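Local atomic coordinates of ADP/ATP-dependent NAD(P)H-hydrate dehydratase (Bacillus subtilis, PDB entry 3RPZ), a protein that catalyses the ADP- or ATP-dependent dehydration of hydrated NAD(P)H, turning the damaged nicotinamide cofactor back into its usable form. Residues 31-36 with 56-61; 17-22 with 229-234; 125-130 with 144-149; 64-69 with 85-90. All coordinates share one frame; numbering follows the deposited sequence. Where two conformers were deposited one is given.

Interaction 1 of 4, residues 31-36 with 56-61; sequences GTALLL and SGLGKL. With NPW (beta-6-hydroxy-1,4,5,6-tetrahydronicotinamide adenine dinucleotide phosphate), chain D.
Thr32 and Lys60 are paired on adjacent parallel strands of one beta-alpha-beta unit (strand 32-36, helix 44-54, strand 60-65) in what is probably a ribokinase-like fold. Their side chains leave the same face of the sheet and pass at a slant, with Thr32 OG1 3.6 Å from Lys60 CE and the methyl CG2 near the lysine's CB. Beneath them Lys60 N donates to Gly31 O and Ala33 N to Lys60 O, each at 2.9 Å. Gly59 N adds a weak bond to Gly31 O; glycine suits this place because a CB would clash with that oxygen.

The opposite face is apolar. The small Ala33 offers its CB to Leu58 CD2 at 3.9 Å and to Leu61 CD1 at 4.0 Å. Leu61 carries CG anti to its backbone N (chi1 178°), which swings CD1 across to Ala33 and on to Leu35 CB. Helices 44-54 and 217-231 cover this layer through Met54, Ala49 and Leu226.

Positive and flexible, as suits a diphosphate site, Lys60 instead reaches the bound NPW, whose site is completed by Asp219 of the second subunit. A bend at chi3 (-71°) in its long chain delivers NZ to 2.7 Å from the diphosphate oxygen OB2.

Interaction 2 of 4, residues 17-22 with 229-234; sequences TLPERD and LCCHED
Pro19 and His232 mark the nearest approach of the two backbones, their CA atoms 5.8 Å apart, where the irregular segment 17-22 passes the end of helix 217-231. The proline ring is turned onto the imidazole: its CD sits over one face, 3.6 Å from the centroid of the His232 ring and 17° off the normal, a CH-pi contact shifted toward the NE2 rim. The histidine's CG stands beside its backbone N (chi1 -71°), which brings the ring up to Pro19. Rigid and without an N-H, proline suits a place where its ring carbons do the touching. Pro19 CB also rests 3.3 Å from Cys231 O, while Pro19 CG meets Cys231 SG at 3.9 Å. Leu18 runs alongside the histidine, with CD2 3.9 Å from His232 NE2. The contact fastens the loop after helix 11-17 to the helix whose first turn lines the AMP pocket, in a probably ribokinase-like fold. Both imidazole nitrogens are engaged: ND1 bonds to Met228 O and NE2 to Asn241 ND2, consistent with the proton on ND1 and fixing the ring's rotation. With an alanine here, Pro19 CD is likely to lose the ring face it packs on, Met228 O its bond to ND1, and Asn241 ND2 its imidazole partner. Further along, Arg21 bonds to Gly57 O and Leu58 O, while Pro19 O bonds to His260 NE2 of the second subunit.

Interaction 3 of 4, residues 125-130 with 144-149; sequences DCPVIL and EGPVIL
Pro127 and Pro146 lie side by side and point the same way, Pro127 CB 3.9 Å from Pro146 CG, so the two rings are neighbours rather than a stack; the flat groups are the peptides that join the strands. Pro146 O takes the N-H of Val128 at 3.0 Å, and Val128 O that of Ile148 at 2.8 Å, both donors lying nearly along the C=O axis. Leu130 N reaches Ile148 O from 21° out of the carbonyl plane. Ile129 CA makes a CA-H...O contact to the same oxygen, Ile148 O, at 3.2 Å. Prolines, lacking an N-H, are tolerated because the pairing asks only for the oxygen of Pro146. Gly145 fits just before it, since a CB there would run into Cys126 O.

On one face Leu130 and Leu149 travel together, CD1 of the first 3.7 Å from CD2 of the second; Leu149 has CG beside its backbone N (chi1 -49°), bringing that methyl over to Leu130. Val128 and Val147 share this face; helix 112-121 packs on Val128 and Leu130, and Tyr140 on both leucines. Beta-branched Ile129 and Ile148, at home in extended chain, fill the other face and meet Leu229 of helix 217-231. Helices on both faces of a parallel sheet are the mark of a three-layer alpha/beta/alpha sandwich, although the connection between these two strands contains no helix.

Interaction 4 of 4, residues 64-69 with 85-90; sequences GTSENV and DGWKKA
Trp87 holds CG between its backbone N and carbonyl carbon (chi1 63°), a stance that lays the indole beside the chain of Gly64 and Thr65, whereas Asp85 keeps its CG beside its own N (chi1 -69°) and sends its carboxylate toward Glu67. The indole meets Gly64 edge-on: Gly64 O lies in the ring plane, 3.4 Å from Trp87 CD1. Behind it Gly64 CA and Gly86 CA are 3.8 Å apart, and glycine suits both: a CB on Gly86 would clash with Gly64 CA, and one on Gly64 would be tight.

In one of the two conformers of Asp85, OD1 accepts the N-H of Glu67 at 3.2 Å, the donor standing above the carboxylate plane. Ser66 CA lies 3.2 Å from the same Asp85 OD1, and Ser66 OG 3.4 Å from Trp87 NE1; Ser66 N is buried without a partner in the model. Asp85 N adds a weak bond to Thr65 O at 2.8 Å. These contacts tie the C-terminal end of strand 60-65 to the start of helix 86-89, which follows edge strand 81-84 of the central, mainly parallel sheet. Asp85 takes that helix's N-cap position, yet its side chain makes no capping bond.

Lys88 CG lies over one indole face, while Leu36, Pro109 and Val114 also touch the tryptophan and Gly38 O receives a weak bond from NE1. A leucine in place of Trp87 is likely to leave a gap beside Gly64 and to deprive Gly38 O of that donor. Glu67 OE1 and Asp85 OD2 approach to 4.4 Å; the salt bridge of Glu67 OE2 to Arg84 probably eases the repulsion.

Interaction 2 opens first, at residues 17-22, and closes last, at 229-234, so its loop of 206 residues encloses the other three. Within it interaction 1 closes after a single strand-helix-strand step, interaction 4 follows, and interaction 3 comes third; these three are in series and none cross. Interactions 1 and 4 share strand 60-65, where Leu35 O and Gly64 N join them in the sheet. Interaction 3 lies farther across the same sheet, beyond strand 101-104. Interaction 2 touches interaction 1 through Arg21 and interaction 3 through Leu229, but not interaction 4, and so links the loop after helix 11-17 and helix 217-231 to the sheet.

Interaction 1 of 4, residues 31-36 with 56-61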
# COMPACT_ATOMS: atom_id res chain seq x y z
N GLY A 31 11.35 24.89 2.25
CA GLY A 31 12.56 24.28 2.79
C GLY A 31 12.66 22.78 2.64
O GLY A 31 11.69 22.10 2.32
N THR A 32 13.88 22.30 2.88
CA THR A 32 14.22 20.88 2.95
C THR A 32 14.47 20.52 4.40
O THR A 32 15.31 21.13 5.05
CB THR A 32 15.44 20.56 2.13
OG1 THR A 32 15.20 20.97 0.76
CG2 THR A 32 15.72 19.05 2.17
N ALA A 33 13.71 19.57 4.92
CA ALA A 33 13.88 19.04 6.26
C ALA A 33 14.69 17.76 6.24
O ALA A 33 14.69 17.06 5.24
CB ALA A 33 12.53 18.79 6.92
N LEU A 34 15.41 17.49 7.32
CA LEU A 34 16.09 16.23 7.53
C LEU A 34 15.47 15.48 8.68
O LEU A 34 15.32 16.04 9.77
CB LEU A 34 17.56 16.47 7.83
CG LEU A 34 18.42 15.24 8.05
CD1 LEU A 34 18.56 14.32 6.82
CD2 LEU A 34 19.82 15.65 8.54
N LEU A 35 15.16 14.21 8.46
CA LEU A 35 14.64 13.30 9.47
C LEU A 35 15.63 12.16 9.67
O LEU A 35 15.90 11.40 8.73
CB LEU A 35 13.28 12.71 9.05
CG LEU A 35 12.73 11.63 9.98
CD1 LEU A 35 12.40 12.11 11.36
CD2 LEU A 35 11.49 10.99 9.36
N LEU A 36 16.14 12.04 10.89
CA LEU A 36 17.10 11.01 11.28
C LEU A 36 16.36 10.04 12.19
O LEU A 36 16.08 10.32 13.33
CB LEU A 36 18.34 11.63 11.94
CG LEU A 36 19.15 12.56 11.07
CD1 LEU A 36 20.36 13.07 11.86
CD2 LEU A 36 19.66 11.85 9.77
N SER A 56 2.93 17.91 6.61
CA SER A 56 2.87 19.10 7.43
C SER A 56 3.52 20.32 6.86
O SER A 56 4.00 21.20 7.57
CB SER A 56 3.34 18.80 8.83
OG SER A 56 2.42 17.88 9.44
N GLY A 57 3.56 20.43 5.53
CA GLY A 57 3.83 21.71 4.89
C GLY A 57 5.28 22.07 4.55
O GLY A 57 5.54 23.19 4.14
N LEU A 58 6.20 21.11 4.69
CA LEU A 58 7.58 21.30 4.21
C LEU A 58 7.62 21.36 2.67
O LEU A 58 6.60 21.17 1.98
CB LEU A 58 8.52 20.27 4.83
CG LEU A 58 8.11 18.79 4.65
CD1 LEU A 58 8.04 18.38 3.15
CD2 LEU A 58 9.11 17.88 5.36
N GLY A 59 8.82 21.65 2.15
CA GLY A 59 9.05 21.58 0.73
C GLY A 59 9.59 20.25 0.29
O GLY A 59 9.03 19.63 -0.61
N LYS A 60 10.69 19.81 0.88
CA LYS A 60 11.30 18.53 0.60
C LYS A 60 11.64 17.85 1.91
O LYS A 60 11.85 18.52 2.91
CB LYS A 60 12.56 18.65 -0.26
CG LYS A 60 12.24 19.00 -1.73
CD LYS A 60 13.37 18.70 -2.71
CE LYS A 60 14.46 19.60 -2.54
NZ LYS A 60 15.65 19.03 -3.44
N LEU A 61 11.75 16.53 1.88
CA LEU A 61 12.22 15.77 3.05
C LEU A 61 13.30 14.80 2.63
O LEU A 61 13.13 14.01 1.67
CB LEU A 61 11.07 14.98 3.67
CG LEU A 61 11.44 14.09 4.86
CD1 LEU A 61 11.87 14.95 6.05
CD2 LEU A 61 10.30 13.12 5.26
P NPW D . 15.80 28.23 -4.06
O1 NPW D . 17.08 27.63 -3.54
O2 NPW D . 14.52 27.75 -3.45
O3 NPW D . 15.82 29.77 -4.16
PA NPW D . 17.32 21.19 -7.63
PB NPW D . 15.13 19.31 -7.25
C1A NPW D . 15.40 26.56 -7.57
C1B NPW D . 14.69 14.65 -7.77
N1C NPW D . 13.55 14.54 -6.89
N1D NPW D . 11.47 29.71 -8.45
C2A NPW D . 15.68 26.51 -6.07
O2A NPW D . 15.74 27.85 -5.63
C2B NPW D . 14.40 15.34 -9.11
O2B NPW D . 13.71 14.51 -10.00
C2C NPW D . 13.16 13.43 -6.32
C2D NPW D . 12.74 29.98 -8.08
C3A NPW D . 17.02 25.79 -6.02
O3A NPW D . 18.13 26.66 -6.31
C3B NPW D . 15.86 15.62 -9.53
O3B NPW D . 16.38 14.42 -10.12
C3C NPW D . 12.27 13.13 -5.42
N3D NPW D . 13.74 29.11 -7.86
C4B NPW D . 16.54 15.89 -8.18
O4B NPW D . 15.66 15.44 -7.11
C4C NPW D . 11.52 14.32 -4.83
C4D NPW D . 13.34 27.86 -8.08
O4D NPW D . 15.94 25.33 -8.07
C4E NPW D . 16.86 24.80 -7.16
C5A NPW D . 12.03 27.45 -8.44
C5B NPW D . 16.84 17.38 -7.95
O5B NPW D . 15.69 18.17 -8.25
C5C NPW D . 12.34 15.58 -5.03
C5E NPW D . 16.31 23.45 -6.69
O5E NPW D . 16.46 22.52 -7.75
C6C NPW D . 12.77 15.75 -6.51
O6C NPW D . 11.66 15.91 -7.40
C6D NPW D . 11.02 28.45 -8.64
N6D NPW D . 9.76 28.24 -8.99
N7A NPW D . 11.88 26.08 -8.54
C7C NPW D . 11.93 11.79 -5.03
N7C NPW D . 10.97 11.61 -4.13
O7C NPW D . 12.56 10.81 -5.51
C8A NPW D . 13.15 25.61 -8.22
N9A NPW D . 14.00 26.72 -7.97
OA1 NPW D . 18.52 21.37 -6.80
OA2 NPW D . 17.42 20.85 -9.03
OA3 NPW D . 16.40 20.16 -6.80
OB1 NPW D . 14.16 20.06 -8.05
OB2 NPW D . 14.67 18.69 -5.97

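Interaction 2 of 4, residues 17-22 with 229-234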
# COMPACT_ATOMS: atom_id res chain seq x y z
N THR A 17 -2.68 31.64 13.61
CA THR A 17 -1.25 31.44 13.40
C THR A 17 -0.87 30.44 12.29
O THR A 17 0.30 30.41 11.90
CB THR A 17 -0.54 31.01 14.70
OG1 THR A 17 -1.07 29.77 15.15
CG2 THR A 17 -0.64 32.08 15.79
N LEU A 18 -1.81 29.66 11.77
CA LEU A 18 -1.49 28.74 10.68
C LEU A 18 -1.09 29.56 9.47
O LEU A 18 -1.69 30.63 9.22
CB LEU A 18 -2.67 27.85 10.36
CG LEU A 18 -2.90 26.67 11.29
CD1 LEU A 18 -4.22 26.01 10.95
CD2 LEU A 18 -1.78 25.67 11.24
N PRO A 19 -0.08 29.10 8.73
CA PRO A 19 0.46 29.87 7.61
C PRO A 19 -0.39 29.70 6.31
O PRO A 19 -1.12 28.72 6.16
CB PRO A 19 1.84 29.25 7.42
CG PRO A 19 1.72 27.86 7.84
CD PRO A 19 0.78 27.94 9.03
N GLU A 20 -0.22 30.67 5.41
CA GLU A 20 -0.70 30.54 4.02
C GLU A 20 0.29 29.80 3.18
O GLU A 20 1.51 29.52 3.57
CB GLU A 20 -1.03 31.91 3.40
CG GLU A 20 -2.33 32.51 3.94
CD GLU A 20 -3.03 33.45 2.93
OE1 GLU A 20 -2.32 34.14 2.15
OE2 GLU A 20 -4.29 33.48 2.91
N ARG A 21 -0.27 29.16 2.17
CA ARG A 21 0.59 28.63 1.14
C ARG A 21 0.49 29.44 -0.14
O ARG A 21 -0.42 29.21 -0.95
CB ARG A 21 0.27 27.18 0.95
CG ARG A 21 1.59 26.42 0.61
CD ARG A 21 1.44 25.00 0.65
NE ARG A 21 2.61 24.25 0.28
CZ ARG A 21 3.54 23.80 1.11
NH1 ARG A 21 3.47 24.08 2.39
NH2 ARG A 21 4.58 23.09 0.67
N ASP A 22 1.40 30.39 -0.34
CA ASP A 22 1.17 31.36 -1.39
C ASP A 22 1.22 30.78 -2.78
O ASP A 22 2.01 29.84 -3.07
CB ASP A 22 2.14 32.59 -1.35
CG ASP A 22 1.62 33.78 -2.15
OD1 ASP A 22 0.62 34.42 -1.70
OD2 ASP A 22 2.20 34.11 -3.22
N LEU A 229 7.58 23.30 11.34
CA LEU A 229 8.72 24.24 11.50
C LEU A 229 9.16 24.83 10.18
O LEU A 229 9.79 25.91 10.13
CB LEU A 229 9.91 23.55 12.16
CG LEU A 229 9.78 23.28 13.66
CD1 LEU A 229 10.82 22.24 14.08
CD2 LEU A 229 9.92 24.60 14.45
N CYS A 230 8.91 24.09 9.10
CA CYS A 230 9.31 24.55 7.77
C CYS A 230 8.36 25.55 7.16
O CYS A 230 8.76 26.34 6.28
CB CYS A 230 9.48 23.35 6.83
SG CYS A 230 10.84 22.27 7.30
N CYS A 231 7.10 25.57 7.55
CA CYS A 231 6.10 26.47 6.93
C CYS A 231 5.61 27.58 7.83
O CYS A 231 5.02 28.54 7.33
CB CYS A 231 4.92 25.69 6.38
SG CYS A 231 3.98 24.68 7.55
N HIS A 232 5.90 27.51 9.14
CA HIS A 232 5.56 28.60 10.04
C HIS A 232 6.73 29.56 10.19
O HIS A 232 7.83 29.11 10.47
CB HIS A 232 5.21 28.10 11.46
CG HIS A 232 3.91 27.37 11.58
ND1 HIS A 232 3.66 26.14 11.01
CD2 HIS A 232 2.75 27.71 12.22
CE1 HIS A 232 2.44 25.74 11.33
NE2 HIS A 232 1.86 26.69 12.04
N GLU A 233 6.50 30.85 10.15
CA GLU A 233 7.55 31.80 10.44
C GLU A 233 8.04 31.74 11.89
O GLU A 233 9.26 31.85 12.15
CB GLU A 233 7.05 33.22 10.15
CG GLU A 233 8.10 34.30 10.21
CD GLU A 233 7.54 35.69 9.82
OE1 GLU A 233 6.31 35.93 10.00
OE2 GLU A 233 8.34 36.55 9.38
N ASP A 234 7.11 31.54 12.82
CA ASP A 234 7.44 31.49 14.24
C ASP A 234 7.51 30.02 14.68
O ASP A 234 6.50 29.33 14.64
CB ASP A 234 6.39 32.24 15.05
CG ASP A 234 6.76 32.38 16.50
OD1 ASP A 234 7.59 31.63 17.02
OD2 ASP A 234 6.30 33.40 17.12

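Interaction 3 of 4, residues 125-130 with 144-149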
# COMPACT_ATOMS: atom_id res chain seq x y z
N ASP A 125 22.45 25.67 11.79
CA ASP A 125 21.67 26.84 12.16
C ASP A 125 20.24 26.59 11.70
O ASP A 125 19.80 27.07 10.64
CB ASP A 125 22.19 28.13 11.53
CG ASP A 125 23.59 28.54 12.03
OD1 ASP A 125 24.25 29.24 11.26
OD2 ASP A 125 24.03 28.18 13.14
N CYS A 126 19.52 25.82 12.50
CA CYS A 126 18.12 25.57 12.24
C CYS A 126 17.50 24.99 13.52
O CYS A 126 18.21 24.54 14.41
CB CYS A 126 17.93 24.58 11.08
SG CYS A 126 18.67 22.95 11.40
N PRO A 127 16.18 25.04 13.64
CA PRO A 127 15.50 24.32 14.72
C PRO A 127 15.82 22.83 14.63
O PRO A 127 15.90 22.25 13.52
CB PRO A 127 14.05 24.55 14.45
CG PRO A 127 13.98 25.68 13.51
CD PRO A 127 15.24 25.71 12.74
N VAL A 128 15.92 22.21 15.78
CA VAL A 128 16.22 20.78 15.91
C VAL A 128 15.26 20.18 16.90
O VAL A 128 15.07 20.74 18.00
CB VAL A 128 17.67 20.55 16.34
CG1 VAL A 128 17.93 19.04 16.68
CG2 VAL A 128 18.63 21.03 15.25
N ILE A 129 14.64 19.07 16.54
CA ILE A 129 13.79 18.29 17.43
C ILE A 129 14.50 17.02 17.83
O ILE A 129 15.08 16.31 16.99
CB ILE A 129 12.50 17.83 16.70
CG1 ILE A 129 11.72 19.02 16.14
CG2 ILE A 129 11.64 16.94 17.57
CD1 ILE A 129 10.86 18.63 14.89
N LEU A 130 14.51 16.75 19.13
CA LEU A 130 15.06 15.52 19.69
C LEU A 130 13.92 14.75 20.32
O LEU A 130 13.16 15.28 21.14
CB LEU A 130 16.14 15.75 20.74
CG LEU A 130 17.28 16.67 20.32
CD1 LEU A 130 18.31 16.78 21.46
CD2 LEU A 130 17.94 16.28 19.04
N GLU A 144 21.61 29.48 17.96
CA GLU A 144 20.51 30.41 17.66
C GLU A 144 19.15 29.69 17.53
O GLU A 144 18.12 30.18 18.08
CB GLU A 144 20.83 31.26 16.43
CG GLU A 144 20.19 32.66 16.45
CD GLU A 144 20.39 33.40 17.76
OE1 GLU A 144 21.54 33.44 18.27
OE2 GLU A 144 19.40 33.93 18.30
N GLY A 145 19.14 28.55 16.86
CA GLY A 145 17.90 27.86 16.59
C GLY A 145 17.38 27.13 17.81
O GLY A 145 18.17 26.72 18.67
N PRO A 146 16.06 27.01 17.93
CA PRO A 146 15.52 26.33 19.09
C PRO A 146 15.84 24.83 19.08
O PRO A 146 16.00 24.25 17.99
CB PRO A 146 14.01 26.54 18.98
CG PRO A 146 13.80 26.98 17.54
CD PRO A 146 15.00 27.61 17.08
N VAL A 147 15.93 24.26 20.27
CA VAL A 147 16.02 22.83 20.46
C VAL A 147 14.71 22.42 21.09
O VAL A 147 14.31 23.00 22.12
CB VAL A 147 17.20 22.45 21.32
CG1 VAL A 147 17.21 20.97 21.66
CG2 VAL A 147 18.53 22.90 20.64
N ILE A 148 14.02 21.45 20.50
CA ILE A 148 12.70 21.03 20.93
C ILE A 148 12.74 19.58 21.33
O ILE A 148 13.01 18.70 20.49
CB ILE A 148 11.67 21.26 19.78
CG1 ILE A 148 11.60 22.74 19.37
CG2 ILE A 148 10.26 20.66 20.12
CD1 ILE A 148 11.30 22.90 17.85
N LEU A 149 12.56 19.30 22.63
CA LEU A 149 12.55 17.96 23.16
C LEU A 149 11.13 17.49 23.29
O LEU A 149 10.29 18.23 23.79
CB LEU A 149 13.22 17.96 24.55
CG LEU A 149 14.59 18.66 24.65
CD1 LEU A 149 15.13 18.47 26.07
CD2 LEU A 149 15.59 18.11 23.61

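Interaction 4 of 4, residues 64-69 with 85-90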
# COMPACT_ATOMS: atom_id res chain seq x y z
N GLY A 64 17.38 10.32 6.66
CA GLY A 64 18.66 9.67 6.94
C GLY A 64 18.39 8.45 7.81
O GLY A 64 18.19 8.53 9.01
N THR A 65 18.37 7.30 7.18
CA THR A 65 18.07 6.03 7.86
C THR A 65 18.94 4.96 7.28
O THR A 65 19.59 5.13 6.26
CB THR A 65 16.61 5.72 7.78
OG1 THR A 65 16.29 4.63 8.73
CG2 THR A 65 16.17 5.27 6.37
N SER A 66 18.88 3.80 7.97
CA SER A 66 19.64 2.65 7.62
C SER A 66 19.27 2.14 6.24
O SER A 66 18.07 2.25 5.85
CB SER A 66 19.38 1.58 8.71
OG SER A 66 19.72 2.07 10.02
N GLU A 67 20.17 1.53 5.48
CA GLU A 67 19.90 0.96 4.19
C GLU A 67 18.74 0.02 4.18
O GLU A 67 18.00 -0.05 3.19
CB GLU A 67 21.08 0.17 3.55
CG GLU A 67 22.10 0.98 3.01
CD GLU A 67 22.99 0.13 2.15
OE1 GLU A 67 23.69 -0.71 2.76
OE2 GLU A 67 22.91 0.24 0.90
N ASN A 68 18.57 -0.77 5.22
CA ASN A 68 17.49 -1.74 5.24
C ASN A 68 16.14 -1.13 5.45
O ASN A 68 15.14 -1.77 5.19
CB ASN A 68 17.74 -2.84 6.28
CG ASN A 68 19.04 -3.58 6.04
OD1 ASN A 68 19.75 -3.90 6.99
ND2 ASN A 68 19.37 -3.82 4.78
N VAL A 69 16.07 0.11 5.96
CA VAL A 69 14.83 0.81 6.27
C VAL A 69 14.29 1.53 5.04
O VAL A 69 13.11 1.56 4.81
CB VAL A 69 14.96 1.73 7.47
CG1 VAL A 69 13.70 2.48 7.76
CG2 VAL A 69 15.46 0.91 8.70
N ASP A 85 22.18 5.60 5.36
CA ASP A 85 22.82 5.45 6.69
C ASP A 85 23.08 6.81 7.31
O ASP A 85 24.06 6.99 8.04
CB ASP A 85 24.08 4.60 6.61
CG ASP A 85 23.77 3.17 6.31
OD1 ASP A 85 22.79 2.63 6.89
OD2 ASP A 85 24.51 2.59 5.50
N GLY A 86 22.18 7.79 7.07
CA GLY A 86 22.43 9.11 7.48
C GLY A 86 22.59 9.37 8.98
O GLY A 86 23.40 10.21 9.36
N TRP A 87 21.80 8.67 9.82
CA TRP A 87 21.90 8.91 11.27
C TRP A 87 23.22 8.38 11.80
O TRP A 87 23.74 8.96 12.74
CB TRP A 87 20.72 8.42 12.05
CG TRP A 87 20.36 6.98 12.09
CD1 TRP A 87 19.44 6.37 11.35
CD2 TRP A 87 20.86 5.99 12.99
NE1 TRP A 87 19.38 5.04 11.67
CE2 TRP A 87 20.24 4.78 12.69
CE3 TRP A 87 21.79 6.02 14.02
CZ2 TRP A 87 20.49 3.59 13.41
CZ3 TRP A 87 22.03 4.82 14.75
CH2 TRP A 87 21.39 3.66 14.42
N LYS A 88 23.75 7.32 11.20
CA LYS A 88 25.08 6.83 11.57
C LYS A 88 26.11 7.81 11.05
O LYS A 88 27.10 8.14 11.76
CB LYS A 88 25.29 5.40 11.06
CG LYS A 88 24.33 4.39 11.72
CD LYS A 88 24.59 2.94 11.26
CE LYS A 88 23.42 1.99 11.56
NZ LYS A 88 23.79 0.53 11.42
N LYS A 89 26.03 8.25 9.79
CA LYS A 89 26.97 9.20 9.25
C LYS A 89 27.06 10.52 9.96
O LYS A 89 28.10 11.17 10.03
CB LYS A 89 26.72 9.44 7.73
CG LYS A 89 26.96 8.19 6.88
CD LYS A 89 26.63 8.52 5.44
CE LYS A 89 26.95 7.40 4.49
NZ LYS A 89 26.23 7.61 3.14
N ALA A 90 25.91 10.94 10.52
CA ALA A 90 25.85 12.18 11.26
C ALA A 90 26.69 12.16 12.52
O ALA A 90 27.07 13.19 13.04
CB ALA A 90 24.37 12.57 11.62